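Local coordinates for Ras-related protein Rab-21 (Homo sapiens, PDB 1Z08), which belongs to the Ras superfamily of small P-loop GTPases and carries bound phosphoaminophosphonic acid-guanylate ester with a magnesium ion in its GTPase domain, at residues V23-E28 with K154-L159. The protein carries 1 engineered substitution. Numbering follows the deposited sequence.
Sequences VLRYCE and KGIEEL
Ile156 meets helix 19-28 with both of its methyls, CG2 on Tyr26 and CD1 on Arg25, a small example of a branched side chain bridging neighbouring positions. CG2 lies 3.7 Å from CB of Tyr26 and comes obliquely to the ring at CG and CD1. With CG1 beside the backbone N (chi1 -61°) and the chain then extended, CD1 arrives 3.7 Å from CG of Arg25, the two side chains crossing at about a right angle. Glu157 adds a polar flank: its carboxylate comes to the edge of the Tyr26 ring, OE2 standing 3.6 Å from CD1 and OE1 3.6 Å from CE1, with the two planes 44° apart. No direct hydrogen bond crosses the contact; two waters do that work. One donates to both Tyr26 O and OE2 of Glu157, the latter at 2.6 Å, while the other lies 2.7 Å from Tyr26 OH and donates to Glu157 O, with a weaker link to OE1.

In the Ras-like fold, helix 19-28 follows the P-loop and helix 156-168 closes the chain; both pack on the same face of the central sheet, and the contact joins the start of the latter to the end of the former. The side chain of Ile156 lies about 7 Å from the bound phosphoaminophosphonic acid-guanylate ester. Further out, Phe160 stacks on the Tyr26 ring and Lys46 makes a cation-pi contact with it. Arg25 is bent at chi2 and chi3; NE hydrogen-bonds Ala150 O before helix 156-168, while NH1 bonds OD1 of Asn29, just past its own helix.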
loop_
_atom_site.group_PDB
_atom_site.type_symbol
_atom_site.label_atom_id
_atom_site.label_comp_id
_atom_site.label_asym_id
_atom_site.label_seq_id
_atom_site.Cartn_x
_atom_site.Cartn_y
_atom_site.Cartn_z
ATOM N N VAL A 23 -3.786 -0.944 -7.377
ATOM C CA VAL A 23 -5.241 -0.838 -7.273
ATOM C C VAL A 23 -5.925 -1.385 -8.532
ATOM O O VAL A 23 -6.868 -2.176 -8.441
ATOM C CB VAL A 23 -5.698 0.619 -7.005
ATOM C CG1 VAL A 23 -7.215 0.679 -6.806
ATOM C CG2 VAL A 23 -4.989 1.198 -5.785
ATOM N N LEU A 24 -5.434 -0.977 -9.703
ATOM C CA LEU A 24 -6.003 -1.432 -10.972
ATOM C C LEU A 24 -5.950 -2.954 -11.109
ATOM O O LEU A 24 -6.938 -3.576 -11.503
ATOM C CB LEU A 24 -5.323 -0.748 -12.165
ATOM C CG LEU A 24 -5.773 -1.129 -13.584
ATOM C CD1 LEU A 24 -7.220 -0.721 -13.861
ATOM C CD2 LEU A 24 -4.837 -0.517 -14.618
ATOM N N ARG A 25 -4.806 -3.550 -10.771
ATOM C CA ARG A 25 -4.668 -5.005 -10.807
ATOM C C ARG A 25 -5.645 -5.678 -9.840
ATOM O O ARG A 25 -6.292 -6.658 -10.197
ATOM C CB ARG A 25 -3.226 -5.437 -10.505
ATOM C CG ARG A 25 -3.015 -6.952 -10.424
ATOM C CD ARG A 25 -3.256 -7.640 -11.766
ATOM N NE ARG A 25 -2.085 -7.578 -12.637
ATOM C CZ ARG A 25 -2.074 -7.962 -13.911
ATOM N NH1 ARG A 25 -3.180 -8.435 -14.482
ATOM N NH2 ARG A 25 -0.958 -7.873 -14.620
ATOM N N TYR A 26 -5.754 -5.139 -8.628
ATOM C CA TYR A 26 -6.635 -5.709 -7.602
ATOM C C TYR A 26 -8.124 -5.577 -7.954
ATOM O O TYR A 26 -8.906 -6.504 -7.720
ATOM C CB TYR A 26 -6.347 -5.065 -6.241
ATOM C CG TYR A 26 -7.027 -5.730 -5.057
ATOM C CD1 TYR A 26 -6.877 -7.096 -4.810
ATOM C CD2 TYR A 26 -7.800 -4.983 -4.168
ATOM C CE1 TYR A 26 -7.497 -7.704 -3.717
ATOM C CE2 TYR A 26 -8.417 -5.579 -3.072
ATOM C CZ TYR A 26 -8.265 -6.938 -2.853
ATOM O OH TYR A 26 -8.877 -7.523 -1.764
ATOM N N CYS A 27 -8.504 -4.437 -8.526
ATOM C CA CYS A 27 -9.912 -4.126 -8.782
ATOM C C CYS A 27 -10.424 -4.572 -10.153
ATOM O O CYS A 27 -11.584 -4.973 -10.280
ATOM C CB CYS A 27 -10.174 -2.628 -8.602
ATOM S SG CYS A 27 -10.005 -2.033 -6.911
ATOM N N GLU A 28 -9.570 -4.496 -11.172
ATOM C CA GLU A 28 -9.988 -4.777 -12.551
ATOM C C GLU A 28 -9.170 -5.869 -13.242
ATOM O O GLU A 28 -9.452 -6.228 -14.391
ATOM C CB GLU A 28 -9.955 -3.496 -13.394
ATOM C CG GLU A 28 -10.873 -2.371 -12.908
ATOM C CD GLU A 28 -12.357 -2.703 -13.007
ATOM O OE1 GLU A 28 -12.748 -3.515 -13.876
ATOM O OE2 GLU A 28 -13.139 -2.135 -12.216
ATOM N N LYS A 154 1.405 -10.622 -8.223
ATOM C CA LYS A 154 1.956 -11.394 -7.113
ATOM C C LYS A 154 1.844 -10.620 -5.807
ATOM O O LYS A 154 2.218 -9.447 -5.744
ATOM C CB LYS A 154 3.421 -11.750 -7.378
ATOM C CG LYS A 154 3.628 -12.755 -8.504
ATOM C CD LYS A 154 5.102 -12.947 -8.791
ATOM C CE LYS A 154 5.328 -14.110 -9.742
ATOM N NZ LYS A 154 6.774 -14.221 -10.092
ATOM N N GLY A 155 1.317 -11.279 -4.776
ATOM C CA GLY A 155 1.256 -10.708 -3.425
ATOM C C GLY A 155 0.168 -9.678 -3.147
ATOM O O GLY A 155 0.028 -9.221 -2.012
ATOM N N ILE A 156 -0.608 -9.315 -4.168
ATOM C CA ILE A 156 -1.621 -8.256 -4.024
ATOM C C ILE A 156 -2.871 -8.733 -3.282
ATOM O O ILE A 156 -3.377 -8.043 -2.394
ATOM C CB ILE A 156 -1.982 -7.612 -5.384
ATOM C CG1 ILE A 156 -0.735 -6.974 -6.001
ATOM C CG2 ILE A 156 -3.081 -6.563 -5.212
ATOM C CD1 ILE A 156 -0.894 -6.560 -7.443
ATOM N N GLU A 157 -3.364 -9.910 -3.657
ATOM C CA GLU A 157 -4.481 -10.539 -2.958
ATOM C C GLU A 157 -4.138 -10.703 -1.484
ATOM O O GLU A 157 -4.939 -10.372 -0.612
ATOM C CB GLU A 157 -4.805 -11.904 -3.576
ATOM C CG GLU A 157 -5.317 -11.846 -5.013
ATOM C CD GLU A 157 -6.656 -11.135 -5.150
ATOM O OE1 GLU A 157 -7.522 -11.289 -4.260
ATOM O OE2 GLU A 157 -6.842 -10.423 -6.157
ATOM N N GLU A 158 -2.927 -11.197 -1.235
ATOM C CA GLU A 158 -2.401 -11.432 0.106
ATOM C C GLU A 158 -2.275 -10.139 0.918
ATOM O O GLU A 158 -2.609 -10.115 2.105
ATOM C CB GLU A 158 -1.045 -12.144 0.013
ATOM C CG GLU A 158 -1.093 -13.554 -0.606
ATOM C CD GLU A 158 -0.934 -13.590 -2.132
ATOM O OE1 GLU A 158 -1.342 -12.635 -2.831
ATOM O OE2 GLU A 158 -0.398 -14.601 -2.636
ATOM N N LEU A 159 -1.801 -9.071 0.273
ATOM C CA LEU A 159 -1.655 -7.757 0.916
ATOM C C LEU A 159 -2.986 -7.220 1.444
ATOM O O LEU A 159 -3.098 -6.869 2.621
ATOM C CB LEU A 159 -1.023 -6.739 -0.049
ATOM C CG LEU A 159 -1.131 -5.238 0.270
ATOM C CD1 LEU A 159 -0.361 -4.849 1.527
ATOM C CD2 LEU A 159 -0.681 -4.399 -0.922
HETATM O O HOH W 1 -7.803 -9.953 -1.226
HETATM O O HOH W 2 -8.898 -9.055 -6.994
#